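Local coordinates for SPbeta prophage-derived uncharacterized protein YorR (Bacillus subtilis, PDB 3KB2) that is of unknown function but binds a phosphorylated GDP together with magnesium, and is probably a P-loop kinase related to thymidylate kinases, at residues L3-G8 and D61-S66; D10-S15 and L101-S106; N67-K72 and L129-E134; V107-L112 and K123-I128. All blocks are in the same frame, centred on the assembly; numbering follows the deposited sequence.

Interaction 1. Residues L3-G8 and D61-S66; sequences LIILEG and DRFVYS
Strand 3-7 runs parallel to the end of strand 58-61, L6 pairing with D61 at a CA-CA distance of 5.0 Å, and beyond this pair the chain swings away from the sheet to start helix 64-70. This is the centre of the parallel sheet of a P-loop kinase fold, just before the phosphate-binding loop. The pairing ends with the amide N of R62 giving a hydrogen bond to L6 O, 2.7 Å, in the carbonyl plane. E7 then takes over. With CG anti to its carbonyl carbon and the chain bent at chi2 (-78°), its carboxylate reaches the first turn of the helix. F63 N gives a hydrogen bond to OE1 of E7 at 3.0 Å, and S66 N does so to OE2 of E7, also at 3.0 Å; both amides come from above the carboxylate plane. Y65 N adds a weak bond to OE2. Gripped at both oxygens, the buried group can hardly rotate, and the amides of the helix start probably stabilise its negative charge. The Y65 side chain crosses that of E7 at about a right angle, ring and carboxylate planes 57° apart; its OH bonds to E89. I5 sets CG2 against CB of F63 at 3.6 Å, and the F63 ring also meets that of F49, their planes steeply inclined. D61, with CG anti to its backbone N, bonds through OD1 to S15 and so bears on the magnesium site. R62 NH1 is joined through a bound water to G8 O. The tightest point is S66 OG, which donates to E7 OE1 over a very short 2.4 Å.

Interaction 2. Residues D10-S15 and L101-S106; sequences DCCFKS and LHADPS. With MG (magnesium ion), chain D; G3D (guanosine-3'-monophosphate-5'-diphosphate), chain C.
Magnesium has six ligands: S15 OG at 2.3 Å, O3B of the nucleotide at 2.2 Å and four waters, two of which also donate to phosphate oxygens, O2A and O1B. Around the beta-phosphate closes a P-loop. C11 N bonds to O1B at 2.8 Å and S15 N to O3B, while O2B takes three donors: K14 N at 2.7 Å and, over longer distances, C12 N and K14 NZ. K14 folds back at chi3 and chi4 to bring NZ there, and P9 O also holds that ammonium. F13 lays one ring face over the guanine, C5 standing 3.5 Å above the ring plane and offset toward the rim. Strand 96-102 backs the loop. L101 brings CD1 to C12 O, 3.3 Å away, and slides past K14 in the opposite direction, whereas C12 turns SG over the backbone of H102, 3.8 Å from H102 C. In the next shell D61 OD1 bonds to S15 OG, R111 holds C11 O, and I108 packs on C12. The loop thus rests on apolar side chains and spends its amides on the phosphate, whose negative charge is probably spread over metal, lysine and backbone.

Interaction 3. Residues N67-K72 and L129-E134; sequences NLVYAK and LELYRE
A bound water is the best-held polar atom, with four partners: Y70 OH, which donates to it at 2.7 Å, Y132 OH at 3.1 Å, R62 NH1, which also donates to it, and G8 O, to which the water donates. The water lies at the edge of the Y70 ring, in its plane. Y132 OH has its stronger partner in S66 OG, at the front of helix 64-70, so this hydroxyl has two polar partners. It also touches the neighbouring tyrosine, 3.3 Å from Y70 CE2. Beside these hydroxyls the helices 64-70 and 122-137 meet through carbon. V69 puts CG1 anti to its backbone N (chi1 169°) and turns CG2 squarely onto the Y132 face, a CH-pi contact with CG2 3.8 Å from the ring centroid and 6° off the normal. CG1 of V69 lies against the ring's CE1, 3.8 Å away, and packs on CB of L131. L131 itself sends CD1 to V69 O, 3.8 Å off, and CB of K72 also lies against that CD1. Y100 of strand 96-102 also touches Y132. Chemistry is divided along one ring: an apolar face takes the valine, while the phenol end joins a hydroxyl and water network that ties both helices to the loop after strand 3-7.

Interaction 4. Residues V107-L112 and K123-I128; sequences VIKKRL and KDIDSI
I125 places CG1 anti to its carbonyl carbon and folds CD1 back at chi2 (-55°), so that its two branches part: CG2, anti to the backbone N, goes to I108 and CD1 goes to L112. I108 has the same pair of torsions, and its CG2 meets CG2 of I125 at 3.9 Å as the two side chains cross obliquely. L112 reaches out with chi2 near 180°, tip to tip with I125, CD1 of L112 lying 3.7 Å from CD1 of I125. One isoleucine of helix 122-137 therefore fits against two side chains, four residues apart, on one face of helix 105-115. K109 flanks this apolar patch. Its chain is fully extended beyond CG and crosses D126 at about a right angle, bringing NZ within 3.8 Å of D126 OD2; this salt bridge is long, and any electrostatic gain is probably modest. The axes of the two short helical segments stay 10.8 Å apart and their directions make an angle of 126°, a steep crossing, nearer to perpendicular than to antiparallel, and across this distance the two segments meet through side chains. S127 OG folds back and donates to D124 O at 2.8 Å, on a lone pair, and also bonds to K73 NZ. I108 also packs on C12 and A103; R111, with V107 CG1 over one face of its guanidinium, bonds to C11 O and T148 O beside the nucleotide. Two consecutive helices after the fourth strand, joined by a short connection, are consistent with the helices that flank the LID region in thymidylate kinase-like folds.

Interactions 1 and 2 are buried, interaction 1 close to the centre of the chain, where strand 3-7 and the start of helix 64-70 are joined mainly by polar bonds to one carboxylate. Interaction 2 continues strand 3-7 into the phosphate loop and backs it with strand 96-102, neighbour of 3-7 in the sheet; here charge and metal dominate on one side and carbon on the other. Interactions 3 and 4, both only partly buried, share helix 122-137 and rely on apolar side chains, interaction 3 adding a water it holds in common with interaction 1. Helix 105-115 links interactions 2 and 4, and D61 bonded to S15 links interactions 1 and 2.

Interaction 1. Residues L3-G8 and D61-S66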
# COMPACT_ATOMS: atom_id res chain seq x y z
N LEU A 3 19.05 -8.49 21.41
CA LEU A 3 18.38 -8.37 20.12
C LEU A 3 17.17 -7.46 20.25
O LEU A 3 16.17 -7.82 20.88
CB LEU A 3 17.93 -9.76 19.64
CG LEU A 3 17.15 -9.84 18.33
CD1 LEU A 3 17.99 -9.33 17.18
CD2 LEU A 3 16.74 -11.30 18.09
N ILE A 4 17.27 -6.27 19.66
CA ILE A 4 16.18 -5.29 19.74
C ILE A 4 15.26 -5.37 18.54
O ILE A 4 15.69 -5.19 17.40
CB ILE A 4 16.75 -3.86 19.84
CG1 ILE A 4 17.76 -3.79 21.00
CG2 ILE A 4 15.62 -2.87 20.06
CD1 ILE A 4 18.50 -2.49 21.10
N ILE A 5 13.99 -5.63 18.80
CA ILE A 5 13.00 -5.75 17.74
C ILE A 5 12.01 -4.59 17.78
O ILE A 5 11.36 -4.34 18.81
CB ILE A 5 12.25 -7.10 17.88
CG1 ILE A 5 13.25 -8.26 17.75
CG2 ILE A 5 11.19 -7.23 16.82
CD1 ILE A 5 12.77 -9.53 18.38
N LEU A 6 11.91 -3.87 16.67
CA LEU A 6 11.01 -2.71 16.57
C LEU A 6 9.79 -3.04 15.73
O LEU A 6 9.90 -3.33 14.54
CB LEU A 6 11.77 -1.53 15.97
CG LEU A 6 13.03 -1.19 16.77
CD1 LEU A 6 13.80 -0.08 16.10
CD2 LEU A 6 12.63 -0.78 18.20
N GLU A 7 8.62 -2.98 16.35
CA GLU A 7 7.39 -3.29 15.65
C GLU A 7 6.39 -2.16 15.81
O GLU A 7 6.50 -1.33 16.71
CB GLU A 7 6.80 -4.60 16.18
CG GLU A 7 7.64 -5.83 15.89
CD GLU A 7 7.49 -6.31 14.46
OE1 GLU A 7 7.47 -5.45 13.55
OE2 GLU A 7 7.41 -7.54 14.24
N GLY A 8 5.40 -2.15 14.93
CA GLY A 8 4.38 -1.13 14.99
C GLY A 8 4.04 -0.61 13.61
O GLY A 8 4.80 -0.84 12.65
N ASP A 61 14.32 -3.78 12.41
CA ASP A 61 13.25 -2.83 12.08
C ASP A 61 12.13 -3.63 11.40
O ASP A 61 12.20 -3.88 10.20
CB ASP A 61 13.82 -1.75 11.14
CG ASP A 61 12.88 -0.58 10.92
OD1 ASP A 61 13.34 0.42 10.34
OD2 ASP A 61 11.69 -0.65 11.31
N ARG A 62 11.13 -4.02 12.18
CA ARG A 62 9.99 -4.82 11.71
C ARG A 62 10.40 -6.28 11.63
O ARG A 62 11.42 -6.62 11.01
CB ARG A 62 9.49 -4.32 10.36
CG ARG A 62 8.99 -2.89 10.41
CD ARG A 62 7.78 -2.72 9.52
NE ARG A 62 8.12 -2.97 8.13
CZ ARG A 62 7.27 -2.80 7.12
NH1 ARG A 62 6.04 -2.38 7.36
NH2 ARG A 62 7.67 -3.07 5.88
N PHE A 63 9.61 -7.16 12.24
CA PHE A 63 9.95 -8.57 12.28
C PHE A 63 8.74 -9.52 12.15
O PHE A 63 7.84 -9.26 11.35
CB PHE A 63 10.74 -8.80 13.59
CG PHE A 63 11.55 -10.08 13.61
CD1 PHE A 63 12.04 -10.65 12.44
CD2 PHE A 63 11.85 -10.70 14.82
CE1 PHE A 63 12.80 -11.82 12.47
CE2 PHE A 63 12.60 -11.86 14.86
CZ PHE A 63 13.08 -12.42 13.69
N VAL A 64 8.74 -10.61 12.92
CA VAL A 64 7.67 -11.61 12.87
C VAL A 64 6.27 -11.09 13.16
O VAL A 64 5.30 -11.60 12.61
CB VAL A 64 7.94 -12.81 13.85
CG1 VAL A 64 9.20 -13.58 13.42
CG2 VAL A 64 8.10 -12.30 15.29
N TYR A 65 6.14 -10.08 14.01
CA TYR A 65 4.81 -9.58 14.32
C TYR A 65 4.21 -8.79 13.16
O TYR A 65 3.04 -8.97 12.85
CB TYR A 65 4.85 -8.78 15.62
CG TYR A 65 5.32 -9.66 16.76
CD1 TYR A 65 4.58 -10.79 17.14
CD2 TYR A 65 6.54 -9.42 17.39
CE1 TYR A 65 5.06 -11.67 18.11
CE2 TYR A 65 7.02 -10.28 18.35
CZ TYR A 65 6.29 -11.40 18.71
OH TYR A 65 6.81 -12.25 19.67
N SER A 66 5.01 -7.95 12.51
CA SER A 66 4.49 -7.22 11.36
C SER A 66 4.08 -8.23 10.30
O SER A 66 3.15 -7.99 9.54
CB SER A 66 5.55 -6.29 10.78
OG SER A 66 5.97 -5.34 11.72
O HOH W 1 4.69 -1.28 9.54

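Interaction 2. Residues D10-S15 and L101-S106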
# COMPACT_ATOMS: atom_id res chain seq x y z
N ASP A 10 3.20 2.14 10.45
CA ASP A 10 4.02 3.16 9.81
C ASP A 10 4.02 4.51 10.52
O ASP A 10 3.08 4.86 11.23
CB ASP A 10 3.56 3.40 8.38
CG ASP A 10 3.90 2.26 7.46
OD1 ASP A 10 3.63 2.40 6.25
OD2 ASP A 10 4.42 1.23 7.95
N CYS A 11 5.08 5.27 10.29
CA CYS A 11 5.21 6.60 10.86
C CYS A 11 5.16 6.63 12.38
O CYS A 11 4.56 7.54 12.97
CB CYS A 11 4.12 7.50 10.28
SG CYS A 11 4.28 7.70 8.49
N CYS A 12 5.79 5.66 13.02
CA CYS A 12 5.81 5.63 14.47
C CYS A 12 7.24 5.67 14.99
O CYS A 12 7.54 5.11 16.04
CB CYS A 12 5.07 4.39 14.99
SG CYS A 12 3.26 4.48 14.79
N PHE A 13 8.10 6.34 14.24
CA PHE A 13 9.49 6.53 14.61
C PHE A 13 10.36 5.28 14.63
O PHE A 13 11.50 5.33 15.09
CB PHE A 13 9.58 7.23 15.98
CG PHE A 13 8.71 8.47 16.12
CD1 PHE A 13 8.25 9.16 15.00
CD2 PHE A 13 8.40 8.99 17.38
CE1 PHE A 13 7.51 10.34 15.13
CE2 PHE A 13 7.67 10.18 17.51
CZ PHE A 13 7.23 10.85 16.39
N LYS A 14 9.86 4.16 14.13
CA LYS A 14 10.63 2.92 14.16
C LYS A 14 12.04 3.04 13.59
O LYS A 14 13.02 2.72 14.27
CB LYS A 14 9.87 1.79 13.45
CG LYS A 14 8.53 1.49 14.12
CD LYS A 14 7.96 0.14 13.72
CE LYS A 14 7.90 -0.02 12.21
NZ LYS A 14 7.20 1.12 11.61
N SER A 15 12.16 3.50 12.35
CA SER A 15 13.46 3.63 11.70
C SER A 15 14.37 4.69 12.31
O SER A 15 15.59 4.55 12.31
CB SER A 15 13.25 3.90 10.22
OG SER A 15 12.70 2.74 9.62
N LEU A 101 5.95 0.29 18.92
CA LEU A 101 5.75 1.71 18.84
C LEU A 101 4.43 1.98 18.15
O LEU A 101 4.19 1.49 17.04
CB LEU A 101 6.90 2.36 18.07
CG LEU A 101 8.30 2.16 18.64
CD1 LEU A 101 9.30 3.00 17.85
CD2 LEU A 101 8.33 2.57 20.11
N HIS A 102 3.57 2.76 18.79
CA HIS A 102 2.26 3.07 18.21
C HIS A 102 1.87 4.54 18.36
O HIS A 102 2.70 5.39 18.70
CB HIS A 102 1.19 2.19 18.87
CG HIS A 102 1.10 2.37 20.35
ND1 HIS A 102 2.01 1.81 21.22
CD2 HIS A 102 0.25 3.09 21.11
CE1 HIS A 102 1.72 2.18 22.46
NE2 HIS A 102 0.65 2.96 22.42
N ALA A 103 0.60 4.82 18.09
CA ALA A 103 0.04 6.17 18.21
C ALA A 103 -1.43 6.09 17.83
O ALA A 103 -1.84 5.17 17.12
CB ALA A 103 0.77 7.13 17.29
N ASP A 104 -2.22 7.05 18.30
CA ASP A 104 -3.64 7.07 17.97
C ASP A 104 -3.79 7.16 16.46
O ASP A 104 -2.86 7.56 15.76
CB ASP A 104 -4.33 8.27 18.64
CG ASP A 104 -4.52 8.09 20.15
OD1 ASP A 104 -4.49 6.93 20.62
OD2 ASP A 104 -4.70 9.10 20.86
N PRO A 105 -4.95 6.75 15.92
CA PRO A 105 -5.23 6.78 14.48
C PRO A 105 -5.14 8.19 13.93
O PRO A 105 -4.61 8.42 12.84
CB PRO A 105 -6.65 6.22 14.39
CG PRO A 105 -6.69 5.25 15.53
CD PRO A 105 -6.01 6.02 16.64
N SER A 106 -5.67 9.14 14.69
CA SER A 106 -5.64 10.54 14.27
C SER A 106 -4.20 10.98 14.01
O SER A 106 -3.91 11.59 12.99
CB SER A 106 -6.28 11.42 15.34
OG SER A 106 -5.97 12.78 15.11
MG MG D . 10.66 2.56 8.54
PB G3D C . 8.64 4.65 10.56
O1B G3D C . 7.62 4.39 9.45
O2B G3D C . 8.35 4.09 11.88
O3B G3D C . 10.11 4.10 10.04
PA G3D C . 10.30 6.97 10.81
O3A G3D C . 8.91 6.17 10.69
O1A G3D C . 11.08 6.53 11.96
O2A G3D C . 10.95 6.92 9.42
O5' G3D C . 9.77 8.49 11.18
C5' G3D C . 8.61 8.86 10.33
C4' G3D C . 8.79 10.45 10.45
O4' G3D C . 8.58 10.99 11.77
C3' G3D C . 10.02 11.05 10.01
O3' G3D C . 9.81 12.20 9.23
C2' G3D C . 10.98 11.25 11.22
O2' G3D C . 11.79 12.27 11.06
C1' G3D C . 9.68 11.81 12.19
N9 G3D C . 10.15 11.77 13.62
C8 G3D C . 11.13 10.91 14.08
N7 G3D C . 11.13 11.30 15.38
C5 G3D C . 10.33 12.40 15.68
C6 G3D C . 10.17 12.97 16.79
O6 G3D C . 10.55 12.86 18.00
N1 G3D C . 9.11 14.03 16.69
C2 G3D C . 8.62 14.19 15.51
N2 G3D C . 7.52 15.20 15.45
N3 G3D C . 8.72 13.54 14.37
C4 G3D C . 9.70 12.65 14.56
P1 G3D C . 10.28 12.45 7.98
O4P G3D C . 11.52 13.16 8.02
O5P G3D C . 9.15 13.44 7.42
O6P G3D C . 10.17 11.35 6.92
O HOH W 2 11.27 4.78 8.03
O HOH W 3 10.13 0.73 9.77
O HOH W 4 11.48 1.93 6.49
O HOH W 5 8.54 2.50 7.79

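Interaction 3. Residues N67-K72 and L129-E134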
# COMPACT_ATOMS: atom_id res chain seq x y z
N ASN A 67 4.77 -9.37 10.22
CA ASN A 67 4.41 -10.38 9.24
C ASN A 67 2.98 -10.85 9.47
O ASN A 67 2.21 -10.96 8.53
CB ASN A 67 5.35 -11.58 9.29
CG ASN A 67 4.90 -12.69 8.38
OD1 ASN A 67 4.97 -12.59 7.16
ND2 ASN A 67 4.42 -13.77 8.97
N LEU A 68 2.65 -11.13 10.72
CA LEU A 68 1.31 -11.57 11.09
C LEU A 68 0.23 -10.56 10.72
O LEU A 68 -0.90 -10.94 10.37
CB LEU A 68 1.26 -11.85 12.59
CG LEU A 68 1.60 -13.28 13.02
CD1 LEU A 68 2.81 -13.79 12.26
CD2 LEU A 68 1.85 -13.30 14.52
N VAL A 69 0.57 -9.27 10.79
CA VAL A 69 -0.36 -8.18 10.46
C VAL A 69 -0.61 -8.08 8.96
O VAL A 69 -1.75 -8.21 8.49
CB VAL A 69 0.21 -6.81 10.97
CG1 VAL A 69 -0.60 -5.63 10.42
CG2 VAL A 69 0.20 -6.79 12.49
N TYR A 70 0.46 -7.88 8.20
CA TYR A 70 0.37 -7.73 6.75
C TYR A 70 -0.04 -8.96 5.96
O TYR A 70 -0.40 -8.85 4.79
CB TYR A 70 1.68 -7.15 6.22
CG TYR A 70 1.93 -5.74 6.71
CD1 TYR A 70 1.04 -4.71 6.40
CD2 TYR A 70 3.03 -5.44 7.52
CE1 TYR A 70 1.22 -3.42 6.89
CE2 TYR A 70 3.22 -4.15 8.02
CZ TYR A 70 2.32 -3.14 7.70
OH TYR A 70 2.48 -1.87 8.20
N ALA A 71 0.01 -10.13 6.60
CA ALA A 71 -0.38 -11.36 5.93
C ALA A 71 -1.90 -11.40 5.83
O ALA A 71 -2.47 -12.12 5.00
CB ALA A 71 0.14 -12.56 6.71
N LYS A 72 -2.56 -10.63 6.68
CA LYS A 72 -4.01 -10.58 6.67
C LYS A 72 -4.51 -9.46 5.75
O LYS A 72 -5.72 -9.25 5.62
CB LYS A 72 -4.53 -10.34 8.09
CG LYS A 72 -4.07 -11.36 9.12
CD LYS A 72 -4.56 -12.76 8.79
CE LYS A 72 -4.05 -13.77 9.80
NZ LYS A 72 -4.37 -15.17 9.40
N LEU A 129 -3.99 -0.76 12.58
CA LEU A 129 -3.63 -0.37 13.93
C LEU A 129 -4.17 -1.38 14.93
O LEU A 129 -3.49 -1.76 15.87
CB LEU A 129 -4.18 1.02 14.26
CG LEU A 129 -3.58 2.21 13.50
CD1 LEU A 129 -4.20 3.51 14.02
CD2 LEU A 129 -2.08 2.24 13.70
N GLU A 130 -5.41 -1.81 14.71
CA GLU A 130 -6.07 -2.77 15.59
C GLU A 130 -5.39 -4.12 15.54
O GLU A 130 -5.24 -4.78 16.57
CB GLU A 130 -7.53 -2.94 15.21
CG GLU A 130 -8.52 -2.38 16.23
CD GLU A 130 -8.28 -2.90 17.64
OE1 GLU A 130 -8.18 -4.14 17.81
OE2 GLU A 130 -8.21 -2.07 18.57
N LEU A 131 -4.99 -4.55 14.34
CA LEU A 131 -4.31 -5.83 14.17
C LEU A 131 -3.02 -5.84 14.98
O LEU A 131 -2.72 -6.82 15.66
CB LEU A 131 -3.98 -6.06 12.68
CG LEU A 131 -5.03 -6.82 11.85
CD1 LEU A 131 -4.73 -6.73 10.36
CD2 LEU A 131 -5.03 -8.26 12.31
N TYR A 132 -2.28 -4.74 14.92
CA TYR A 132 -1.03 -4.61 15.67
C TYR A 132 -1.29 -4.75 17.16
O TYR A 132 -0.60 -5.49 17.85
CB TYR A 132 -0.35 -3.27 15.38
CG TYR A 132 0.71 -3.33 14.28
CD1 TYR A 132 0.48 -2.77 13.01
CD2 TYR A 132 1.92 -3.98 14.50
CE1 TYR A 132 1.45 -2.87 12.00
CE2 TYR A 132 2.88 -4.07 13.49
CZ TYR A 132 2.65 -3.53 12.26
OH TYR A 132 3.61 -3.65 11.29
N ARG A 133 -2.29 -4.04 17.68
CA ARG A 133 -2.56 -4.16 19.10
C ARG A 133 -2.84 -5.60 19.47
O ARG A 133 -2.26 -6.12 20.42
CB ARG A 133 -3.75 -3.28 19.51
CG ARG A 133 -3.42 -1.81 19.47
CD ARG A 133 -4.16 -1.07 20.55
NE ARG A 133 -5.61 -1.13 20.38
CZ ARG A 133 -6.48 -0.50 21.16
NH1 ARG A 133 -6.05 0.25 22.17
NH2 ARG A 133 -7.78 -0.61 20.92
N GLU A 134 -3.70 -6.25 18.69
CA GLU A 134 -4.07 -7.64 18.94
C GLU A 134 -2.90 -8.60 18.83
O GLU A 134 -2.72 -9.48 19.69
CB GLU A 134 -5.18 -8.05 17.98
CG GLU A 134 -5.99 -9.27 18.42
CD GLU A 134 -7.14 -9.58 17.47
OE1 GLU A 134 -8.03 -10.38 17.86
OE2 GLU A 134 -7.17 -9.03 16.35
O HOH W 1 4.69 -1.28 9.54

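Interaction 4. Residues V107-L112 and K123-I128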
# COMPACT_ATOMS: atom_id res chain seq x y z
N VAL A 107 -3.30 10.66 14.94
CA VAL A 107 -1.89 11.01 14.83
C VAL A 107 -1.23 10.36 13.63
O VAL A 107 -0.44 10.99 12.91
CB VAL A 107 -1.12 10.57 16.08
CG1 VAL A 107 0.33 11.06 16.02
CG2 VAL A 107 -1.81 11.10 17.32
N ILE A 108 -1.54 9.10 13.41
CA ILE A 108 -0.99 8.36 12.29
C ILE A 108 -1.47 8.98 10.99
O ILE A 108 -0.68 9.25 10.10
CB ILE A 108 -1.44 6.87 12.34
CG1 ILE A 108 -0.86 6.21 13.60
CG2 ILE A 108 -1.02 6.14 11.07
CD1 ILE A 108 0.64 6.31 13.69
N LYS A 109 -2.77 9.21 10.89
CA LYS A 109 -3.32 9.80 9.69
C LYS A 109 -2.65 11.13 9.37
O LYS A 109 -2.37 11.44 8.21
CB LYS A 109 -4.82 9.95 9.84
CG LYS A 109 -5.52 8.60 9.95
CD LYS A 109 -6.97 8.75 10.33
CE LYS A 109 -7.58 7.40 10.64
NZ LYS A 109 -9.01 7.55 11.04
N LYS A 110 -2.39 11.92 10.41
CA LYS A 110 -1.74 13.22 10.24
C LYS A 110 -0.33 13.04 9.66
O LYS A 110 0.06 13.73 8.73
CB LYS A 110 -1.63 13.94 11.60
CG LYS A 110 -1.08 15.35 11.50
CD LYS A 110 0.05 15.59 12.50
CE LYS A 110 -0.40 15.44 13.94
NZ LYS A 110 -1.46 16.43 14.27
N ARG A 111 0.43 12.11 10.20
CA ARG A 111 1.77 11.90 9.72
C ARG A 111 1.78 11.42 8.28
O ARG A 111 2.73 11.68 7.55
CB ARG A 111 2.50 10.92 10.64
CG ARG A 111 2.66 11.49 12.04
CD ARG A 111 3.37 10.55 12.98
NE ARG A 111 3.50 11.17 14.29
CZ ARG A 111 3.78 10.51 15.41
NH1 ARG A 111 3.96 9.20 15.39
NH2 ARG A 111 3.85 11.18 16.56
N LEU A 112 0.73 10.73 7.86
CA LEU A 112 0.61 10.25 6.48
C LEU A 112 0.32 11.42 5.54
O LEU A 112 0.88 11.50 4.45
CB LEU A 112 -0.52 9.21 6.39
CG LEU A 112 -0.20 7.85 7.03
CD1 LEU A 112 -1.44 6.96 7.06
CD2 LEU A 112 0.90 7.19 6.23
N LYS A 123 -10.41 3.88 7.19
CA LYS A 123 -10.79 2.54 7.62
C LYS A 123 -9.64 1.53 7.57
O LYS A 123 -9.48 0.72 8.49
CB LYS A 123 -11.97 2.03 6.79
CG LYS A 123 -13.33 2.44 7.33
CD LYS A 123 -14.42 1.57 6.73
CE LYS A 123 -15.65 1.53 7.63
NZ LYS A 123 -16.59 0.43 7.26
N ASP A 124 -8.85 1.57 6.50
CA ASP A 124 -7.73 0.64 6.37
C ASP A 124 -6.72 0.87 7.48
O ASP A 124 -6.26 -0.08 8.12
CB ASP A 124 -7.01 0.81 5.03
CG ASP A 124 -6.05 -0.34 4.74
OD1 ASP A 124 -5.18 -0.20 3.86
OD2 ASP A 124 -6.20 -1.40 5.38
N ILE A 125 -6.38 2.14 7.70
CA ILE A 125 -5.43 2.50 8.74
C ILE A 125 -5.90 2.00 10.10
O ILE A 125 -5.09 1.57 10.92
CB ILE A 125 -5.24 4.03 8.82
CG1 ILE A 125 -4.64 4.54 7.51
CG2 ILE A 125 -4.37 4.38 10.00
CD1 ILE A 125 -3.35 3.85 7.11
N ASP A 126 -7.21 2.05 10.33
CA ASP A 126 -7.76 1.58 11.61
C ASP A 126 -7.60 0.09 11.80
O ASP A 126 -7.20 -0.35 12.87
CB ASP A 126 -9.24 1.92 11.72
CG ASP A 126 -9.48 3.39 11.85
OD1 ASP A 126 -8.97 3.99 12.82
OD2 ASP A 126 -10.18 3.95 10.98
N SER A 127 -7.94 -0.68 10.77
CA SER A 127 -7.84 -2.13 10.85
C SER A 127 -6.40 -2.58 11.06
O SER A 127 -6.15 -3.59 11.73
CB SER A 127 -8.39 -2.76 9.57
OG SER A 127 -7.56 -2.48 8.46
N ILE A 128 -5.46 -1.85 10.49
CA ILE A 128 -4.06 -2.20 10.63
C ILE A 128 -3.59 -1.91 12.05
O ILE A 128 -2.88 -2.72 12.65
CB ILE A 128 -3.19 -1.42 9.64
CG1 ILE A 128 -3.45 -1.94 8.23
CG2 ILE A 128 -1.71 -1.58 9.98
CD1 ILE A 128 -2.66 -1.21 7.18